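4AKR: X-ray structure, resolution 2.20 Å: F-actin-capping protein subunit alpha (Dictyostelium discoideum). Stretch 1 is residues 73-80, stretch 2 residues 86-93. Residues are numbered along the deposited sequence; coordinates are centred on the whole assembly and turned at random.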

ATOM      1  N   GLU A  73     -20.721  -6.819 -18.411  1.00 24.57           N
ATOM      2  CA  GLU A  73     -20.568  -8.260 -18.564  1.00 25.57           C
ATOM      3  C   GLU A  73     -21.874  -8.934 -19.003  1.00 25.29           C
ATOM      4  O   GLU A  73     -22.881  -8.858 -18.313  1.00 23.45           O
ATOM      5  CB  GLU A  73     -20.075  -8.860 -17.239  1.00 26.41           C
ATOM      6  CG  GLU A  73     -19.729 -10.336 -17.293  1.00 28.32           C
ATOM      7  CD  GLU A  73     -18.954 -10.797 -16.064  1.00 29.74           C
ATOM      8  OE1 GLU A  73     -17.827 -10.309 -15.856  1.00 30.94           O
ATOM      9  OE2 GLU A  73     -19.466 -11.646 -15.308  1.00 29.86           O
ATOM     10  N   ILE A  74     -21.849  -9.582 -20.163  1.00 26.25           N
ATOM     11  CA  ILE A  74     -23.026 -10.271 -20.687  1.00 27.52           C
ATOM     12  C   ILE A  74     -22.877 -11.752 -20.372  1.00 27.83           C
ATOM     13  O   ILE A  74     -23.832 -12.435 -20.008  1.00 27.43           O
ATOM     14  CB  ILE A  74     -23.136 -10.111 -22.217  1.00 27.87           C
ATOM     15  CG1 ILE A  74     -23.184  -8.628 -22.589  1.00 28.08           C
ATOM     16  CG2 ILE A  74     -24.382 -10.817 -22.717  1.00 27.67           C
ATOM     17  CD1 ILE A  74     -23.120  -8.365 -24.083  1.00 27.70           C
ATOM     18  N   SER A  75     -21.648 -12.224 -20.525  1.00 29.11           N
ATOM     19  CA  SER A  75     -21.268 -13.605 -20.268  1.00 29.23           C
ATOM     20  C   SER A  75     -19.941 -13.535 -19.522  1.00 29.47           C
ATOM     21  O   SER A  75     -19.383 -12.449 -19.345  1.00 29.66           O
ATOM     22  CB  SER A  75     -21.086 -14.343 -21.592  1.00 29.98           C
ATOM     23  OG  SER A  75     -20.270 -15.489 -21.443  1.00 33.44           O
ATOM     24  N   ASN A  76     -19.431 -14.684 -19.097  1.00 29.09           N
ATOM     25  CA  ASN A  76     -18.168 -14.732 -18.368  1.00 29.94           C
ATOM     26  C   ASN A  76     -17.004 -14.167 -19.192  1.00 29.50           C
ATOM     27  O   ASN A  76     -15.971 -13.767 -18.641  1.00 27.98           O
ATOM     28  CB  ASN A  76     -17.870 -16.175 -17.962  1.00 32.55           C
ATOM     29  CG  ASN A  76     -16.923 -16.269 -16.784  1.00 35.76           C
ATOM     30  OD1 ASN A  76     -15.730 -15.967 -16.897  1.00 37.91           O
ATOM     31  ND2 ASN A  76     -17.453 -16.685 -15.637  1.00 37.08           N
ATOM     32  N   ASN A  77     -17.170 -14.131 -20.509  1.00 28.30           N
ATOM     33  CA  ASN A  77     -16.124 -13.617 -21.383  1.00 29.00           C
ATOM     34  C   ASN A  77     -16.647 -12.655 -22.440  1.00 28.05           C
ATOM     35  O   ASN A  77     -15.984 -12.411 -23.449  1.00 28.86           O
ATOM     36  CB  ASN A  77     -15.404 -14.777 -22.065  1.00 30.74           C
ATOM     37  CG  ASN A  77     -14.860 -15.770 -21.074  1.00 34.56           C
ATOM     38  OD1 ASN A  77     -15.624 -16.468 -20.399  1.00 36.25           O
ATOM     39  ND2 ASN A  77     -13.535 -15.831 -20.957  1.00 34.62           N
ATOM     40  N   GLU A  78     -17.829 -12.103 -22.214  1.00 26.01           N
ATOM     41  CA  GLU A  78     -18.393 -11.176 -23.179  1.00 26.90           C
ATOM     42  C   GLU A  78     -18.778  -9.869 -22.517  1.00 25.24           C
ATOM     43  O   GLU A  78     -19.481  -9.847 -21.507  1.00 26.92           O
ATOM     44  CB  GLU A  78     -19.601 -11.800 -23.874  1.00 27.05           C
ATOM     45  CG  GLU A  78     -19.251 -13.002 -24.733  1.00 28.43           C
ATOM     46  CD  GLU A  78     -20.483 -13.642 -25.340  1.00 31.05           C
ATOM     47  OE1 GLU A  78     -21.433 -13.936 -24.582  1.00 31.65           O
ATOM     48  OE2 GLU A  78     -20.508 -13.849 -26.571  1.00 31.56           O
ATOM     49  N   TYR A  79     -18.315  -8.778 -23.109  1.00 23.32           N
ATOM     50  CA  TYR A  79     -18.565  -7.453 -22.576  1.00 21.23           C
ATOM     51  C   TYR A  79     -19.162  -6.531 -23.627  1.00 21.05           C
ATOM     52  O   TYR A  79     -18.697  -6.474 -24.767  1.00 21.62           O
ATOM     53  CB  TYR A  79     -17.255  -6.903 -22.005  1.00 17.95           C
ATOM     54  CG  TYR A  79     -16.776  -7.754 -20.848  1.00 16.97           C
ATOM     55  CD1 TYR A  79     -16.043  -8.928 -21.069  1.00 16.97           C
ATOM     56  CD2 TYR A  79     -17.187  -7.475 -19.544  1.00 17.19           C
ATOM     57  CE1 TYR A  79     -15.749  -9.812 -20.019  1.00 16.15           C
ATOM     58  CE2 TYR A  79     -16.897  -8.344 -18.489  1.00 17.43           C
ATOM     59  CZ  TYR A  79     -16.187  -9.510 -18.735  1.00 17.69           C
ATOM     60  OH  TYR A  79     -15.971 -10.388 -17.697  1.00 18.12           O
ATOM     61  N   LEU A  80     -20.217  -5.832 -23.220  1.00 20.05           N
ATOM     62  CA  LEU A  80     -20.943  -4.911 -24.074  1.00 19.76           C
ATOM     63  C   LEU A  80     -20.276  -3.544 -24.128  1.00 20.63           C
ATOM     64  O   LEU A  80     -19.800  -3.020 -23.118  1.00 20.85           O
ATOM     65  CB  LEU A  80     -22.378  -4.759 -23.562  1.00 18.01           C
ATOM     66  CG  LEU A  80     -23.334  -3.885 -24.382  1.00 19.70           C
ATOM     67  CD1 LEU A  80     -23.607  -4.541 -25.733  1.00 18.81           C
ATOM     68  CD2 LEU A  80     -24.642  -3.705 -23.629  1.00 16.52           C
TER
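Stretch 2, residues 86-93: QVITYDHI

Stretch 2 lies alongside stretch 1 as an antiparallel neighbour. Residues 86-91 form an extended strand and pair with the short strand 78-80. The N-to-C directions differ by 149°, and the axes approach to 4.5 Å. Beyond Asp91 the chain leaves the strand, with Ile93 out of reach of stretch 1.

The register is set by three bridges. Glu78 faces Thr89, with CA atoms 4.5 Å apart. Tyr79 faces Ile88, CA to CA 5.0 Å. Leu80 faces Val87, CA to CA 4.6 Å. Tyr79 and Ile88 form the hydrogen-bonded pair: Tyr79 N donates to Ile88 O at 2.7 Å, and Ile88 N donates to Tyr79 O at 2.6 Å. Short, nearly straight bonds of this kind hold the two backbones close. CA-H...O contacts occupy the gaps between them, such as Glu78 CA to Ile88 O at 3.3 Å.

Before strand 78-80, stretch 1 makes a type I turn from Ser75 to Glu78. The ladder still reaches Asn77, where Tyr90 N donates to Asn77 O at 2.8 Å. The Asn77 side chain closes this end: Asn77 ND2 donates to Tyr90 O at 3.2 Å. Main chain and side chain of one residue thus grip the backbone of Tyr90.

The two faces of the sheet differ in shape. Glu78, Leu80, Val87 and Thr89 share one face. Val87 is the bump here, and side chains of stretch 1 lie against it. Its CG2 lies 3.9 Å from Ile74 CD1 and 4.2 Å from Leu80 CD1, so it rests against the pair, over the dip where the two methyl groups meet. Its CG1 meets Glu78 CB at 4.1 Å. Ile74 can join this group although the chain turns a corner there. Glu78 also passes Thr89 loosely, CG to OG1 4.3 Å.

Tyr79 and Ile88 point to the other face. The buried Tyr79 ring does not stay over its bridge partner but extends along stretch 2 toward His92. On the way, Tyr79 CD1 touches Tyr90 CB at 4.2 Å. The Tyr90 CA-CB bond points sideways and the end of its side chain leads away, leaving room beside CB for the Tyr79 ring.

The CA-CB bond of His92 points toward stretch 1, and its ring sits at the mouth of the notch between the Tyr79 ring and the turn. The two rings meet rim to rim, with centroids 5.5 Å apart and planes at 79°. Asn76 O lies at the edge of the His92 ring, 3.0 Å from CE1 of His92. In all, the contact buries 516 Å² over both sides.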

ATOM      1  N   GLN A  86     -21.285  -2.858 -29.947  1.00 19.37           N
ATOM      2  CA  GLN A  86     -20.603  -4.125 -30.142  1.00 19.08           C
ATOM      3  C   GLN A  86     -20.462  -4.953 -28.874  1.00 19.61           C
ATOM      4  O   GLN A  86     -20.654  -4.469 -27.760  1.00 18.92           O
ATOM      5  CB  GLN A  86     -19.216  -3.894 -30.762  1.00 18.64           C
ATOM      6  CG  GLN A  86     -18.248  -3.091 -29.909  1.00 20.78           C
ATOM      7  CD  GLN A  86     -16.908  -2.871 -30.603  1.00 23.73           C
ATOM      8  OE1 GLN A  86     -16.022  -2.197 -30.078  1.00 24.16           O
ATOM      9  NE2 GLN A  86     -16.757  -3.443 -31.788  1.00 23.38           N
ATOM     10  N   VAL A  87     -20.131  -6.220 -29.073  1.00 21.21           N
ATOM     11  CA  VAL A  87     -19.937  -7.165 -27.988  1.00 21.00           C
ATOM     12  C   VAL A  87     -18.502  -7.627 -28.110  1.00 22.37           C
ATOM     13  O   VAL A  87     -18.078  -8.127 -29.163  1.00 21.28           O
ATOM     14  CB  VAL A  87     -20.869  -8.377 -28.113  1.00 18.87           C
ATOM     15  CG1 VAL A  87     -20.457  -9.447 -27.119  1.00 20.87           C
ATOM     16  CG2 VAL A  87     -22.301  -7.948 -27.855  1.00 19.97           C
ATOM     17  N   ILE A  88     -17.752  -7.442 -27.031  1.00 21.89           N
ATOM     18  CA  ILE A  88     -16.347  -7.814 -27.011  1.00 20.67           C
ATOM     19  C   ILE A  88     -16.122  -9.113 -26.255  1.00 20.54           C
ATOM     20  O   ILE A  88     -16.558  -9.258 -25.110  1.00 20.13           O
ATOM     21  CB  ILE A  88     -15.518  -6.704 -26.346  1.00 19.48           C
ATOM     22  CG1 ILE A  88     -15.719  -5.395 -27.105  1.00 18.62           C
ATOM     23  CG2 ILE A  88     -14.059  -7.085 -26.319  1.00 19.13           C
ATOM     24  CD1 ILE A  88     -15.132  -4.178 -26.405  1.00 19.89           C
ATOM     25  N   THR A  89     -15.469 -10.065 -26.915  1.00 19.82           N
ATOM     26  CA  THR A  89     -15.135 -11.338 -26.290  1.00 20.05           C
ATOM     27  C   THR A  89     -13.725 -11.110 -25.750  1.00 19.48           C
ATOM     28  O   THR A  89     -12.857 -10.582 -26.463  1.00 18.77           O
ATOM     29  CB  THR A  89     -15.152 -12.499 -27.314  1.00 21.40           C
ATOM     30  OG1 THR A  89     -16.450 -12.567 -27.920  1.00 22.45           O
ATOM     31  CG2 THR A  89     -14.865 -13.838 -26.621  1.00 20.35           C
ATOM     32  N   TYR A  90     -13.506 -11.512 -24.501  1.00 17.92           N
ATOM     33  CA  TYR A  90     -12.230 -11.289 -23.818  1.00 19.63           C
ATOM     34  C   TYR A  90     -11.647 -12.513 -23.104  1.00 19.38           C
ATOM     35  O   TYR A  90     -12.369 -13.263 -22.454  1.00 20.33           O
ATOM     36  CB  TYR A  90     -12.441 -10.165 -22.795  1.00 18.44           C
ATOM     37  CG  TYR A  90     -11.211  -9.663 -22.081  1.00 18.68           C
ATOM     38  CD1 TYR A  90     -10.267  -8.880 -22.747  1.00 18.96           C
ATOM     39  CD2 TYR A  90     -11.041  -9.882 -20.717  1.00 17.67           C
ATOM     40  CE1 TYR A  90      -9.197  -8.315 -22.071  1.00 18.95           C
ATOM     41  CE2 TYR A  90      -9.974  -9.321 -20.030  1.00 19.65           C
ATOM     42  CZ  TYR A  90      -9.059  -8.534 -20.713  1.00 19.53           C
ATOM     43  OH  TYR A  90      -8.020  -7.948 -20.036  1.00 21.05           O
ATOM     44  N   ASP A  91     -10.340 -12.708 -23.222  1.00 19.97           N
ATOM     45  CA  ASP A  91      -9.692 -13.824 -22.541  1.00 21.57           C
ATOM     46  C   ASP A  91      -9.087 -13.281 -21.259  1.00 21.78           C
ATOM     47  O   ASP A  91      -8.046 -12.626 -21.298  1.00 20.77           O
ATOM     48  CB  ASP A  91      -8.572 -14.419 -23.385  1.00 24.72           C
ATOM     49  CG  ASP A  91      -7.997 -15.685 -22.766  1.00 29.35           C
ATOM     50  OD1 ASP A  91      -7.622 -15.649 -21.570  1.00 30.27           O
ATOM     51  OD2 ASP A  91      -7.924 -16.716 -23.470  1.00 30.85           O
ATOM     52  N   HIS A  92      -9.731 -13.559 -20.128  1.00 20.57           N
ATOM     53  CA  HIS A  92      -9.262 -13.063 -18.835  1.00 21.45           C
ATOM     54  C   HIS A  92      -7.888 -13.526 -18.380  1.00 21.13           C
ATOM     55  O   HIS A  92      -7.214 -12.828 -17.627  1.00 22.37           O
ATOM     56  CB  HIS A  92     -10.277 -13.398 -17.738  1.00 20.06           C
ATOM     57  CG  HIS A  92     -11.484 -12.517 -17.749  1.00 19.85           C
ATOM     58  ND1 HIS A  92     -12.713 -12.943 -18.199  1.00 20.25           N
ATOM     59  CD2 HIS A  92     -11.646 -11.227 -17.374  1.00 19.78           C
ATOM     60  CE1 HIS A  92     -13.584 -11.955 -18.096  1.00 19.93           C
ATOM     61  NE2 HIS A  92     -12.961 -10.902 -17.598  1.00 21.06           N
ATOM     62  N   ILE A  93      -7.467 -14.701 -18.815  1.00 21.41           N
ATOM     63  CA  ILE A  93      -6.171 -15.197 -18.395  1.00 22.42           C
ATOM     64  C   ILE A  93      -5.025 -14.583 -19.185  1.00 23.09           C
ATOM     65  O   ILE A  93      -3.977 -14.270 -18.622  1.00 23.28           O
ATOM     66  CB  ILE A  93      -6.116 -16.732 -18.498  1.00 22.39           C
ATOM     67  CG1 ILE A  93      -7.108 -17.333 -17.497  1.00 23.03           C
ATOM     68  CG2 ILE A  93      -4.708 -17.223 -18.222  1.00 21.59           C
ATOM     69  CD1 ILE A  93      -7.186 -18.830 -17.513  1.00 24.73           C
TER